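Local coordinates for protein putative N-acetylmuramoyl-L-alanine amidase,autolysin cwp6 (PDB 5J72) that probably hydrolyses the amide bond between N-acetylmuramic acid and L-alanine in peptidoglycan, using a zinc-dependent catalytic domain, and carries CWB2 modules that anchor it to the cell wall, at residues Ile529-Ser534 with Ala605-Lys610; Ser469-Gly474 with Ser611-Leu616; Ile456-Gly461 with Tyr480-Ala485; Asn539-Tyr544 with Asn561-Ile566; Glu568-Lys573 with Val622-Thr627. All blocks are in the same frame, centred on the assembly; numbering follows the deposited sequence. Where two conformers were deposited one is given.

Interaction 1. Residues Ile529-Ser534 with Ala605-Lys610; sequences IHYNAS and AFIDNK. With ZN (zinc ion), chain I.
Three hydrogen bonds join the end of the zinc-bearing strand 529-532 to the end of strand 599-606 and the turn that follows. Two are backbone bonds of a parallel bridge between N532 and F606: N532 N gives to A605 O at 2.8 Å, in the carbonyl plane, and I607 N gives to N532 O from above the carbonyl plane. The third is almost straight, 178° at the hydrogen: S534 N reaches D608 OD1 at 2.8 Å, on the syn lone pair of that oxygen. D608 CG sits between backbone N and carbonyl carbon, chi1 54°, which turns the carboxylate to the incoming chain. N532 CB stands 3.3 Å from the centroid of the F606 ring, a CH-pi contact directly over the face, and the N532 amide lies nearly flat on the ring, planes 19° apart. Y531 CB meets I607 CB at 4.0 Å. H530 ND1 binds zinc at 2.2 Å, with H460, E477 and waters completing the site, and one zinc-bound water is hydrogen-bonded to Y531 O. Strand pairing and the N532 amide stacked on the F606 ring probably help to hold the backbone just beyond a metal ligand, and the cation probably polarises that water.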
# COMPACT_ATOMS: atom_id res chain seq x y z
N ILE A 529 -8.02 11.15 24.24
CA ILE A 529 -6.68 10.75 24.61
C ILE A 529 -5.82 11.97 24.65
O ILE A 529 -5.72 12.70 23.65
CB ILE A 529 -6.14 9.70 23.55
CG1 ILE A 529 -6.96 8.38 23.69
CG2 ILE A 529 -4.65 9.36 23.81
CD1 ILE A 529 -6.63 7.34 22.62
N HIS A 530 -5.19 12.20 25.79
CA HIS A 530 -4.37 13.37 26.05
C HIS A 530 -3.07 13.01 26.77
O HIS A 530 -2.89 11.87 27.20
CB HIS A 530 -5.18 14.34 26.95
CG HIS A 530 -6.26 15.07 26.20
ND1 HIS A 530 -6.15 16.43 25.88
CD2 HIS A 530 -7.45 14.63 25.70
CE1 HIS A 530 -7.25 16.73 25.20
NE2 HIS A 530 -8.07 15.69 25.05
N TYR A 531 -2.13 13.98 26.87
CA TYR A 531 -0.88 13.78 27.62
C TYR A 531 -0.81 14.92 28.67
O TYR A 531 -1.22 16.04 28.36
CB TYR A 531 0.33 13.80 26.69
CG TYR A 531 0.53 12.44 26.06
CD1 TYR A 531 1.46 11.54 26.58
CD2 TYR A 531 -0.25 12.02 24.99
CE1 TYR A 531 1.59 10.26 26.06
CE2 TYR A 531 -0.13 10.74 24.46
CZ TYR A 531 0.79 9.86 25.00
OH TYR A 531 0.91 8.58 24.48
N ASN A 532 -0.38 14.62 29.91
CA ASN A 532 -0.34 15.60 31.02
C ASN A 532 0.92 16.41 31.00
O ASN A 532 1.84 16.14 30.23
CB ASN A 532 -0.39 14.91 32.38
CG ASN A 532 -1.62 15.26 33.12
OD1 ASN A 532 -2.02 16.42 33.10
ND2 ASN A 532 -2.31 14.32 33.77
N ALA A 533 0.96 17.42 31.89
CA ALA A 533 2.12 18.32 32.06
C ALA A 533 1.95 19.08 33.39
O ALA A 533 0.85 19.15 33.90
CB ALA A 533 2.20 19.35 30.91
N SER A 534 3.02 19.61 33.91
CA SER A 534 3.03 20.43 35.11
C SER A 534 4.41 21.12 34.96
O SER A 534 4.50 22.25 34.52
CB SER A 534 2.88 19.59 36.38
OG SER A 534 3.89 18.61 36.57
N ALA A 605 0.27 9.86 30.12
CA ALA A 605 1.53 10.04 30.83
C ALA A 605 1.83 11.55 30.82
O ALA A 605 1.12 12.31 30.14
CB ALA A 605 2.62 9.31 30.06
N PHE A 606 2.85 11.98 31.59
CA PHE A 606 3.25 13.39 31.63
C PHE A 606 4.25 13.52 30.56
O PHE A 606 5.30 12.89 30.63
CB PHE A 606 3.87 13.78 33.01
CG PHE A 606 2.79 14.14 34.00
CD1 PHE A 606 1.92 13.18 34.48
CD2 PHE A 606 2.60 15.46 34.39
CE1 PHE A 606 0.87 13.53 35.32
CE2 PHE A 606 1.55 15.80 35.23
CZ PHE A 606 0.69 14.83 35.69
N ILE A 607 3.92 14.33 29.53
CA ILE A 607 4.81 14.50 28.36
C ILE A 607 6.10 15.30 28.71
O ILE A 607 7.05 15.29 27.91
CB ILE A 607 4.01 15.20 27.20
CG1 ILE A 607 4.64 14.82 25.85
CG2 ILE A 607 3.98 16.76 27.37
CD1 ILE A 607 3.70 15.17 24.70
N ASP A 608 6.14 15.93 29.91
CA ASP A 608 7.30 16.70 30.41
C ASP A 608 7.97 15.92 31.55
O ASP A 608 8.76 16.49 32.29
CB ASP A 608 6.87 18.11 30.93
CG ASP A 608 5.76 18.05 31.98
OD1 ASP A 608 5.45 19.10 32.59
OD2 ASP A 608 5.19 16.94 32.21
N ASN A 609 7.65 14.62 31.73
CA ASN A 609 8.35 13.84 32.78
C ASN A 609 9.28 12.82 32.09
O ASN A 609 8.81 11.95 31.35
CB ASN A 609 7.38 13.13 33.72
CG ASN A 609 8.15 12.30 34.73
OD1 ASN A 609 8.43 11.11 34.48
ND2 ASN A 609 8.55 12.87 35.87
N LYS A 610 10.59 12.91 32.32
CA LYS A 610 11.56 12.02 31.67
C LYS A 610 11.33 10.53 31.95
O LYS A 610 11.47 9.71 31.03
CB LYS A 610 12.98 12.37 32.12
CG LYS A 610 13.95 12.22 30.95
CD LYS A 610 15.31 11.72 31.38
CE LYS A 610 16.10 11.42 30.14
NZ LYS A 610 15.99 9.98 29.80
ZN ZN I . -4.67 17.87 26.62
O HOH W 1 -4.07 17.25 28.60
O HOH W 2 -6.25 19.01 27.54
O HOH W 3 -3.34 19.65 27.40

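Interaction 2. Residues Ser469-Gly474 with Ser611-Leu616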
# COMPACT_ATOMS: atom_id res chain seq x y z
N SER A 469 7.18 19.70 25.24
CA SER A 469 8.30 19.47 26.13
C SER A 469 9.53 19.23 25.25
O SER A 469 9.40 19.02 24.04
CB SER A 469 8.06 18.23 26.99
OG SER A 469 8.61 17.08 26.36
N GLY A 470 10.72 19.26 25.87
CA GLY A 470 11.94 19.04 25.12
C GLY A 470 12.38 17.59 25.18
O GLY A 470 13.42 17.26 24.63
N LEU A 471 11.59 16.69 25.86
CA LEU A 471 11.98 15.26 25.92
C LEU A 471 11.77 14.52 24.55
O LEU A 471 10.96 14.95 23.69
CB LEU A 471 11.20 14.54 27.03
CG LEU A 471 11.14 15.28 28.37
CD1 LEU A 471 10.18 14.55 29.34
CD2 LEU A 471 12.55 15.34 29.00
N ASN A 472 12.48 13.39 24.36
CA ASN A 472 12.36 12.56 23.15
C ASN A 472 12.56 13.37 21.90
O ASN A 472 11.86 13.16 20.90
CB ASN A 472 10.96 11.84 23.10
CG ASN A 472 10.74 10.86 24.25
OD1 ASN A 472 9.66 10.21 24.32
ND2 ASN A 472 11.67 10.73 25.25
N GLY A 473 13.55 14.30 21.92
CA GLY A 473 13.84 15.12 20.74
C GLY A 473 12.80 16.18 20.45
O GLY A 473 12.72 16.68 19.34
N GLY A 474 12.00 16.57 21.47
CA GLY A 474 10.95 17.55 21.24
C GLY A 474 9.65 16.78 21.14
O GLY A 474 9.52 15.81 20.36
N SER A 611 11.01 10.17 33.18
CA SER A 611 10.78 8.75 33.46
C SER A 611 9.58 8.17 32.60
O SER A 611 9.70 7.09 32.03
CB SER A 611 10.53 8.56 34.95
OG SER A 611 10.22 7.21 35.24
N ASP A 612 8.45 8.92 32.52
CA ASP A 612 7.26 8.54 31.73
C ASP A 612 7.62 8.48 30.26
O ASP A 612 7.36 7.48 29.61
CB ASP A 612 6.13 9.58 31.93
CG ASP A 612 5.38 9.46 33.24
OD1 ASP A 612 4.42 10.24 33.45
OD2 ASP A 612 5.74 8.59 34.06
N MET A 613 8.23 9.57 29.72
CA MET A 613 8.58 9.66 28.29
C MET A 613 9.63 8.65 27.85
O MET A 613 9.66 8.26 26.68
CB MET A 613 9.05 11.09 27.96
CG MET A 613 7.92 12.06 28.08
SD MET A 613 6.74 11.72 26.71
CE MET A 613 5.47 11.08 27.59
N ASP A 614 10.51 8.22 28.79
CA ASP A 614 11.50 7.19 28.45
C ASP A 614 10.75 5.84 28.06
O ASP A 614 11.26 5.02 27.29
CB ASP A 614 12.44 6.93 29.67
CG ASP A 614 13.56 7.95 29.79
OD1 ASP A 614 13.74 8.77 28.85
OD2 ASP A 614 14.26 7.95 30.84
N LYS A 615 9.54 5.64 28.60
CA LYS A 615 8.77 4.44 28.26
C LYS A 615 7.95 4.66 26.96
O LYS A 615 7.26 3.73 26.50
CB LYS A 615 7.83 4.06 29.41
CG LYS A 615 8.57 3.62 30.68
CD LYS A 615 7.68 3.74 31.89
CE LYS A 615 8.45 3.47 33.15
NZ LYS A 615 9.17 4.70 33.61
N LEU A 616 8.03 5.86 26.37
CA LEU A 616 7.30 6.18 25.13
C LEU A 616 8.23 6.82 24.07
O LEU A 616 7.78 7.61 23.22
CB LEU A 616 6.17 7.17 25.44
CG LEU A 616 5.15 6.66 26.41
CD1 LEU A 616 4.37 7.84 27.02
CD2 LEU A 616 4.25 5.70 25.69
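An ST turn shapes the loop 469-474, which packs on the short helix 610-614 and the turn after it, within the zinc-amidase domain. In that turn S469 OG accepts from L471 N, two residues on, at 3.0 Å and a bent 149°; the same hydroxyl is bonded to I607 O, so it ties the loop to the chain just ahead of the helix. Backbone bonds hold each partner in shape: G474 N gives to L471 O, and L616 N gives to M613 O as the helix runs out. From just past the helix end K615 NZ folds back to S611 O, coming from well above the carbonyl plane. The apolar contact is carried by L471 and M613, whose side chains cross at about a right angle. M613 starts beside its backbone N, chi1 -68°, then bends at chi2 and chi3, so its CB and CG form the surface that meets the loop while its methyl end leads away. The N472 side chain also crosses M613 at about a right angle and lies against the end of the helix. The tightest apolar approach is made by one branch of the leucine: L471 CD1 rests 3.6 Å from M613 CG.

Interaction 3. Residues Ile456-Gly461 with Tyr480-Ala485; sequences IDPGHG and YTLNTA. With ZN (zinc ion), chain I.
Y480 O is gripped twice from within its own helix, by T484 N at 2.9 Å and by T484 OG1 at 2.7 Å, the hydroxyl arriving from above the carbonyl plane. T484 OG1 is in turn bonded to Y531 OH, so this pair links the helix to the neighbouring zinc strand. Across the contact itself one hydrogen bond counts: T481 OG1 gives to G459 O at 2.9 Å, in the carbonyl plane and on a lone pair. The hydroxyl reaches it from the crowded position between its own backbone N and carbonyl carbon, chi1 61°. G459 O also accepts a hydrogen bond from R503 NH2, so two side chains hold this carbonyl. The rest is apolar. Strand 456-458 and the helical segment run nearly antiparallel, 153° apart, with axes 7.7 Å from each other at closest approach. A485 CB is shared between two residues on the same side of the strand, I456 CG2 and P458 CG, each 3.6 Å away. P458 CB also lies against the helix backbone at L482 CA, 3.8 Å off. One residue past the gripped glycine, H460 NE2 binds zinc at 2.2 Å, and H460 ND1 is hydrogen-bonded to D464 OD2. Helix 477-494 brings E477 to the same metal. With G459 O held, the contact, together with D464, probably helps to place the H460 ligand, and D464 probably makes its ring a stronger donor to zinc.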
# COMPACT_ATOMS: atom_id res chain seq x y z
N ILE A 456 -12.99 7.55 19.19
CA ILE A 456 -11.67 7.80 19.74
C ILE A 456 -11.34 9.28 19.39
O ILE A 456 -11.46 9.67 18.24
CB ILE A 456 -10.63 6.86 19.06
CG1 ILE A 456 -10.93 5.35 19.45
CG2 ILE A 456 -9.24 7.24 19.49
CD1 ILE A 456 -10.78 5.15 21.02
N ASP A 457 -10.91 10.06 20.39
CA ASP A 457 -10.62 11.48 20.17
C ASP A 457 -9.19 11.86 20.58
O ASP A 457 -8.88 12.02 21.76
CB ASP A 457 -11.67 12.29 21.00
CG ASP A 457 -11.39 13.79 21.02
OD1 ASP A 457 -11.16 14.35 19.93
OD2 ASP A 457 -11.41 14.40 22.14
N PRO A 458 -8.28 11.99 19.63
CA PRO A 458 -6.87 12.39 19.89
C PRO A 458 -6.92 13.91 20.26
O PRO A 458 -7.31 14.69 19.40
CB PRO A 458 -6.15 12.12 18.56
CG PRO A 458 -7.18 11.49 17.64
CD PRO A 458 -8.54 11.76 18.19
N GLY A 459 -6.52 14.30 21.47
CA GLY A 459 -6.70 15.69 21.89
C GLY A 459 -5.87 16.66 21.07
O GLY A 459 -4.83 16.29 20.54
N HIS A 460 -6.39 17.90 20.99
CA HIS A 460 -5.70 19.02 20.32
C HIS A 460 -5.51 18.73 18.86
O HIS A 460 -6.22 17.88 18.32
CB HIS A 460 -4.36 19.23 21.03
CG HIS A 460 -4.53 19.41 22.51
ND1 HIS A 460 -5.11 20.53 23.06
CD2 HIS A 460 -4.24 18.56 23.54
CE1 HIS A 460 -5.17 20.32 24.39
NE2 HIS A 460 -4.66 19.15 24.77
N GLY A 461 -4.61 19.47 18.20
CA GLY A 461 -4.37 19.29 16.76
C GLY A 461 -4.36 20.65 16.03
O GLY A 461 -5.01 21.61 16.48
N TYR A 480 1.54 13.07 19.81
CA TYR A 480 1.59 11.83 20.56
C TYR A 480 0.16 11.36 20.72
O TYR A 480 -0.06 10.13 20.74
CB TYR A 480 2.20 12.08 21.94
CG TYR A 480 3.68 11.84 21.94
CD1 TYR A 480 4.22 10.68 22.50
CD2 TYR A 480 4.55 12.78 21.41
CE1 TYR A 480 5.58 10.46 22.52
CE2 TYR A 480 5.93 12.57 21.44
CZ TYR A 480 6.44 11.41 22.00
OH TYR A 480 7.80 11.18 22.06
N THR A 481 -0.81 12.31 20.82
CA THR A 481 -2.17 11.77 21.00
C THR A 481 -2.60 11.15 19.70
O THR A 481 -3.29 10.12 19.72
CB THR A 481 -3.22 12.85 21.42
OG1 THR A 481 -3.30 13.85 20.40
CG2 THR A 481 -2.85 13.53 22.72
N LEU A 482 -2.25 11.78 18.55
CA LEU A 482 -2.67 11.15 17.28
C LEU A 482 -2.02 9.74 17.07
O LEU A 482 -2.71 8.79 16.69
CB LEU A 482 -2.32 12.06 16.06
CG LEU A 482 -2.70 11.39 14.72
CD1 LEU A 482 -4.20 11.16 14.66
CD2 LEU A 482 -2.22 12.31 13.60
N ASN A 483 -0.71 9.60 17.31
CA ASN A 483 -0.04 8.29 17.13
C ASN A 483 -0.63 7.25 18.14
O ASN A 483 -0.82 6.11 17.77
CB ASN A 483 1.43 8.43 17.34
CG ASN A 483 2.03 9.26 16.23
OD1 ASN A 483 1.52 9.19 15.09
ND2 ASN A 483 3.01 10.15 16.51
N THR A 484 -0.92 7.68 19.38
CA THR A 484 -1.50 6.75 20.36
C THR A 484 -2.90 6.32 19.88
O THR A 484 -3.22 5.13 19.86
CB THR A 484 -1.64 7.47 21.73
OG1 THR A 484 -0.36 7.86 22.15
CG2 THR A 484 -2.28 6.51 22.81
N ALA A 485 -3.72 7.31 19.44
CA ALA A 485 -5.08 7.05 19.04
C ALA A 485 -5.17 6.18 17.82
O ALA A 485 -6.12 5.36 17.72
CB ALA A 485 -5.87 8.38 18.80
ZN ZN I . -4.67 17.87 26.62
O HOH W 2 -6.25 19.01 27.54
O HOH W 1 -4.07 17.25 28.60
O HOH W 3 -3.34 19.65 27.40

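Interaction 4. Residues Asn539-Tyr544 with Asn561-Ile566; sequences NGVEIY and NILKRI
Strand 541-544 and helix 554-569 are the first two elements of a beta-alpha-beta unit that ends in strand 574-578, and here the helical segment 561-566 lies along strand 541-544 with its direction reversed, at 165°. The axes of these two segments come within 8.8 Å, and the contact is wholly apolar. V541 and I543 both point toward the helix. I543 extends its chain, with CG1 anti to the carbonyl carbon, chi1 -58°, so its tip CD1 is what meets the helix. I543 CD1 lies 3.5 Å from I562 CG2, tighter than usual for two carbons, with the two side chains crossing at about a right angle. I543 CD1 also touches L563 N at 3.5 Å and L563 CB at 3.9 Å. In the six-stranded sheet of the amidase domain, strand 541-544 runs between 599-606, its antiparallel neighbour, and 574-578; the helix covers the face that V541 and I543 line, and I562 and I566 extend across to I600 and V602 of strand 599-606. V541 forks between L563 and I566. V541 CG1, in the crowded position between backbone N and carbonyl carbon, packs on L563 CD1 at 3.6 Å, while V541 CG2 faces I566 CD1 at 3.9 Å. L563 takes part because CG leaves anti to the backbone N, which swings its end back to the strand. E542 points away from the helix, its carboxylate bridged to R575 and K578.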
# COMPACT_ATOMS: atom_id res chain seq x y z
N ASN A 539 4.10 13.07 37.19
CA ASN A 539 4.39 11.87 36.41
C ASN A 539 3.29 10.86 36.72
O ASN A 539 2.64 10.97 37.77
CB ASN A 539 5.79 11.27 36.74
CG ASN A 539 5.91 10.75 38.17
OD1 ASN A 539 6.29 11.51 39.07
ND2 ASN A 539 5.54 9.50 38.48
N GLY A 540 3.07 9.90 35.81
CA GLY A 540 2.04 8.89 36.00
C GLY A 540 0.87 9.04 35.04
O GLY A 540 0.86 9.93 34.17
N VAL A 541 -0.14 8.17 35.23
CA VAL A 541 -1.34 8.10 34.39
C VAL A 541 -2.58 8.33 35.27
O VAL A 541 -2.62 7.89 36.44
CB VAL A 541 -1.37 6.69 33.69
CG1 VAL A 541 -1.24 5.56 34.72
CG2 VAL A 541 -2.68 6.47 32.94
N GLU A 542 -3.59 9.03 34.73
CA GLU A 542 -4.86 9.27 35.41
C GLU A 542 -5.91 9.34 34.35
O GLU A 542 -5.60 9.69 33.22
CB GLU A 542 -4.85 10.59 36.19
CG GLU A 542 -4.44 11.78 35.31
CD GLU A 542 -4.22 13.06 36.18
OE1 GLU A 542 -3.86 12.91 37.39
OE2 GLU A 542 -4.43 14.17 35.65
N ILE A 543 -7.13 9.03 34.70
CA ILE A 543 -8.18 9.10 33.73
C ILE A 543 -9.34 9.84 34.40
O ILE A 543 -9.66 9.53 35.54
CB ILE A 543 -8.58 7.65 33.32
CG1 ILE A 543 -7.31 6.89 32.73
CG2 ILE A 543 -9.76 7.70 32.31
CD1 ILE A 543 -7.58 5.51 32.24
N TYR A 544 -9.98 10.75 33.70
CA TYR A 544 -11.14 11.45 34.21
C TYR A 544 -12.37 10.79 33.75
O TYR A 544 -12.44 10.37 32.57
CB TYR A 544 -11.16 12.89 33.69
CG TYR A 544 -10.10 13.70 34.38
CD1 TYR A 544 -8.84 13.80 33.85
CD2 TYR A 544 -10.35 14.30 35.62
CE1 TYR A 544 -7.83 14.47 34.53
CE2 TYR A 544 -9.36 14.96 36.30
CZ TYR A 544 -8.09 15.05 35.75
OH TYR A 544 -7.07 15.67 36.43
N ASN A 561 -10.83 -0.00 33.92
CA ASN A 561 -10.29 -1.01 32.96
C ASN A 561 -9.09 -0.46 32.21
O ASN A 561 -8.05 -1.11 32.14
CB ASN A 561 -11.37 -1.40 31.97
CG ASN A 561 -12.43 -2.25 32.57
OD1 ASN A 561 -12.15 -2.85 33.61
ND2 ASN A 561 -13.65 -2.33 32.02
N ILE A 562 -9.20 0.77 31.63
CA ILE A 562 -8.05 1.34 30.84
C ILE A 562 -6.87 1.59 31.70
O ILE A 562 -5.73 1.30 31.33
CB ILE A 562 -8.54 2.65 30.12
CG1 ILE A 562 -9.62 2.27 29.08
CG2 ILE A 562 -7.34 3.40 29.50
CD1 ILE A 562 -10.47 3.44 28.59
N LEU A 563 -7.09 2.13 32.89
CA LEU A 563 -5.96 2.40 33.78
C LEU A 563 -5.23 1.06 34.11
O LEU A 563 -4.03 0.96 34.09
CB LEU A 563 -6.57 3.04 35.10
CG LEU A 563 -5.51 3.30 36.18
CD1 LEU A 563 -4.48 4.32 35.74
CD2 LEU A 563 -6.22 3.84 37.42
N LYS A 564 -6.03 0.02 34.42
CA LYS A 564 -5.44 -1.31 34.70
C LYS A 564 -4.61 -1.75 33.48
O LYS A 564 -3.44 -2.11 33.63
CB LYS A 564 -6.60 -2.31 34.94
CG LYS A 564 -6.12 -3.73 35.23
CD LYS A 564 -7.30 -4.64 35.64
CE LYS A 564 -6.83 -5.78 36.61
NZ LYS A 564 -7.61 -7.06 36.43
N ARG A 565 -5.21 -1.70 32.24
CA ARG A 565 -4.42 -2.20 31.07
C ARG A 565 -3.16 -1.39 30.83
O ARG A 565 -2.13 -1.96 30.49
CB ARG A 565 -5.30 -2.24 29.84
CG ARG A 565 -6.47 -3.24 30.00
CD ARG A 565 -5.97 -4.68 30.35
NE ARG A 565 -7.08 -5.58 30.08
CZ ARG A 565 -6.96 -6.90 30.00
NH1 ARG A 565 -8.02 -7.65 29.71
NH2 ARG A 565 -5.79 -7.48 30.23
N ILE A 566 -3.21 -0.06 31.01
CA ILE A 566 -2.01 0.71 30.76
C ILE A 566 -0.91 0.29 31.72
O ILE A 566 0.25 0.06 31.33
CB ILE A 566 -2.30 2.23 30.95
CG1 ILE A 566 -3.23 2.70 29.79
CG2 ILE A 566 -0.96 3.04 30.98
CD1 ILE A 566 -3.61 4.19 29.97

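Interaction 5. Residues Glu568-Lys573 with Val622-Thr627; sequences EKFNMK and VKTMGT
Past the end of helix 554-569 the chain opens into an extended course, with an inverse gamma turn centred on N571, and comes to lie against helix 619-637, K569 and T624 having the nearest CA atoms, 7.8 Å apart. The main feature is a Met-aromatic contact between F570 and M625 in the amidase domain. F570 leaves its backbone with CG anti to the carbonyl carbon, chi1 -70°, and sends its ring at the helix. M625 goes anti to its own backbone N, chi1 173°, then bends at chi2 and chi3 so that the terminal methyl curls over the ring. M625 CE stands 3.8 Å from the F570 ring centroid and only 8° off the normal, a CH-pi contact over the face; M625 SD lies obliquely, 4.7 Å from that centroid. The far end of the ring also reaches the helix backbone, with F570 CE2 at 3.6 Å from M625 CA. Beside it T624 turns its methyl to the loop: T624 CG2 touches F570 CE2 at 3.9 Å and the start of the K569 side chain. T624 OG1 is bonded to E620 O within the helix. K615 and L616 also pack on F570, and T484 and C604 on M625. M572 completes the contact with a chain extended beyond CG; the two methionines cross obliquely, methyl on methyl, M572 CE lying 4.0 Å from M625 CE.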
# COMPACT_ATOMS: atom_id res chain seq x y z
N GLU A 568 -0.52 -2.50 33.10
CA GLU A 568 -0.00 -3.85 32.83
C GLU A 568 1.26 -3.78 31.96
O GLU A 568 2.05 -4.72 32.01
CB GLU A 568 -1.11 -4.75 32.14
CG GLU A 568 -2.21 -5.09 33.14
CD GLU A 568 -3.31 -6.03 32.60
OE1 GLU A 568 -3.31 -6.35 31.39
OE2 GLU A 568 -4.19 -6.44 33.43
N LYS A 569 1.51 -2.68 31.18
CA LYS A 569 2.71 -2.61 30.30
C LYS A 569 3.59 -1.46 30.60
O LYS A 569 4.65 -1.35 30.02
CB LYS A 569 2.34 -2.43 28.81
CG LYS A 569 1.45 -3.49 28.27
CD LYS A 569 2.20 -4.75 27.96
CE LYS A 569 1.33 -5.90 28.39
NZ LYS A 569 1.75 -7.18 27.79
N PHE A 570 3.16 -0.58 31.47
CA PHE A 570 3.92 0.60 31.77
C PHE A 570 4.09 0.78 33.28
O PHE A 570 3.06 0.96 33.96
CB PHE A 570 3.16 1.85 31.19
CG PHE A 570 3.19 1.87 29.68
CD1 PHE A 570 4.29 2.36 29.00
CD2 PHE A 570 2.14 1.37 28.94
CE1 PHE A 570 4.34 2.33 27.60
CE2 PHE A 570 2.19 1.34 27.54
CZ PHE A 570 3.30 1.82 26.90
N ASN A 571 5.32 0.78 33.81
CA ASN A 571 5.47 0.96 35.25
C ASN A 571 5.52 2.45 35.58
O ASN A 571 6.58 2.97 35.88
CB ASN A 571 6.77 0.29 35.80
CG ASN A 571 6.71 0.12 37.32
N MET A 572 4.36 3.12 35.52
CA MET A 572 4.23 4.55 35.83
C MET A 572 3.41 4.71 37.08
O MET A 572 2.68 3.79 37.45
CB MET A 572 3.51 5.30 34.70
CG MET A 572 4.31 5.41 33.43
SD MET A 572 3.31 6.22 32.15
CE MET A 572 4.27 5.78 30.58
N LYS A 573 3.50 5.85 37.73
CA LYS A 573 2.70 6.02 38.93
C LYS A 573 1.21 5.97 38.61
O LYS A 573 0.72 6.56 37.63
CB LYS A 573 3.04 7.35 39.61
CG LYS A 573 2.16 7.62 40.85
CD LYS A 573 2.71 8.79 41.67
CE LYS A 573 2.97 10.00 40.80
NZ LYS A 573 3.60 11.10 41.58
N VAL A 622 4.82 3.83 21.72
CA VAL A 622 3.59 4.62 21.65
C VAL A 622 2.48 3.73 21.14
O VAL A 622 1.34 3.82 21.59
CB VAL A 622 3.79 5.86 20.74
CG1 VAL A 622 2.43 6.55 20.48
CG2 VAL A 622 4.75 6.82 21.41
N LYS A 623 2.82 2.84 20.18
CA LYS A 623 1.80 1.93 19.68
C LYS A 623 1.31 1.00 20.86
O LYS A 623 0.13 0.72 20.97
CB LYS A 623 2.37 1.10 18.53
CG LYS A 623 1.32 0.14 18.02
CD LYS A 623 1.81 -0.68 16.82
CE LYS A 623 0.60 -1.18 16.05
NZ LYS A 623 -0.21 -0.06 15.44
N THR A 624 2.21 0.58 21.75
CA THR A 624 1.80 -0.28 22.88
C THR A 624 0.84 0.49 23.80
O THR A 624 -0.15 -0.05 24.27
CB THR A 624 3.04 -0.73 23.65
OG1 THR A 624 3.78 -1.54 22.75
CG2 THR A 624 2.68 -1.55 24.92
N MET A 625 1.13 1.77 24.03
CA MET A 625 0.23 2.60 24.84
C MET A 625 -1.14 2.61 24.21
O MET A 625 -2.13 2.40 24.92
CB MET A 625 0.78 4.01 24.92
CG MET A 625 -0.20 4.97 25.63
SD MET A 625 -0.48 4.57 27.41
CE MET A 625 1.16 5.05 28.16
N GLY A 626 -1.25 2.82 22.85
CA GLY A 626 -2.58 2.85 22.25
C GLY A 626 -3.26 1.48 22.33
O GLY A 626 -4.47 1.39 22.54
N THR A 627 -2.49 0.43 22.09
CA THR A 627 -3.07 -0.91 22.14
C THR A 627 -3.69 -1.19 23.56
O THR A 627 -4.81 -1.70 23.64
CB THR A 627 -1.95 -1.95 21.94
OG1 THR A 627 -1.42 -1.71 20.61
CG2 THR A 627 -2.54 -3.43 22.08

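All five contacts lie in the amidase domain. Interactions 1 and 3 hold neighbouring strands of one sheet and meet at the zinc, to which each gives a histidine; both combine hydrogen bonds to backbone carbonyls with apolar packing. Interaction 4 uses the same sheet further across and is purely apolar, and it shares helix 554-569 with interaction 5, which rests on sulfur and aromatic packing. Interactions 1 and 2 are only partly buried, whereas 3, 4 and 5 are buried. Interaction 2 touches interaction 1 through S469 and D612. That aspartate accepts from F606 N and G540 N, tying interactions 1, 2 and 4 together. T484 similarly bridges interactions 1, 3 and 5.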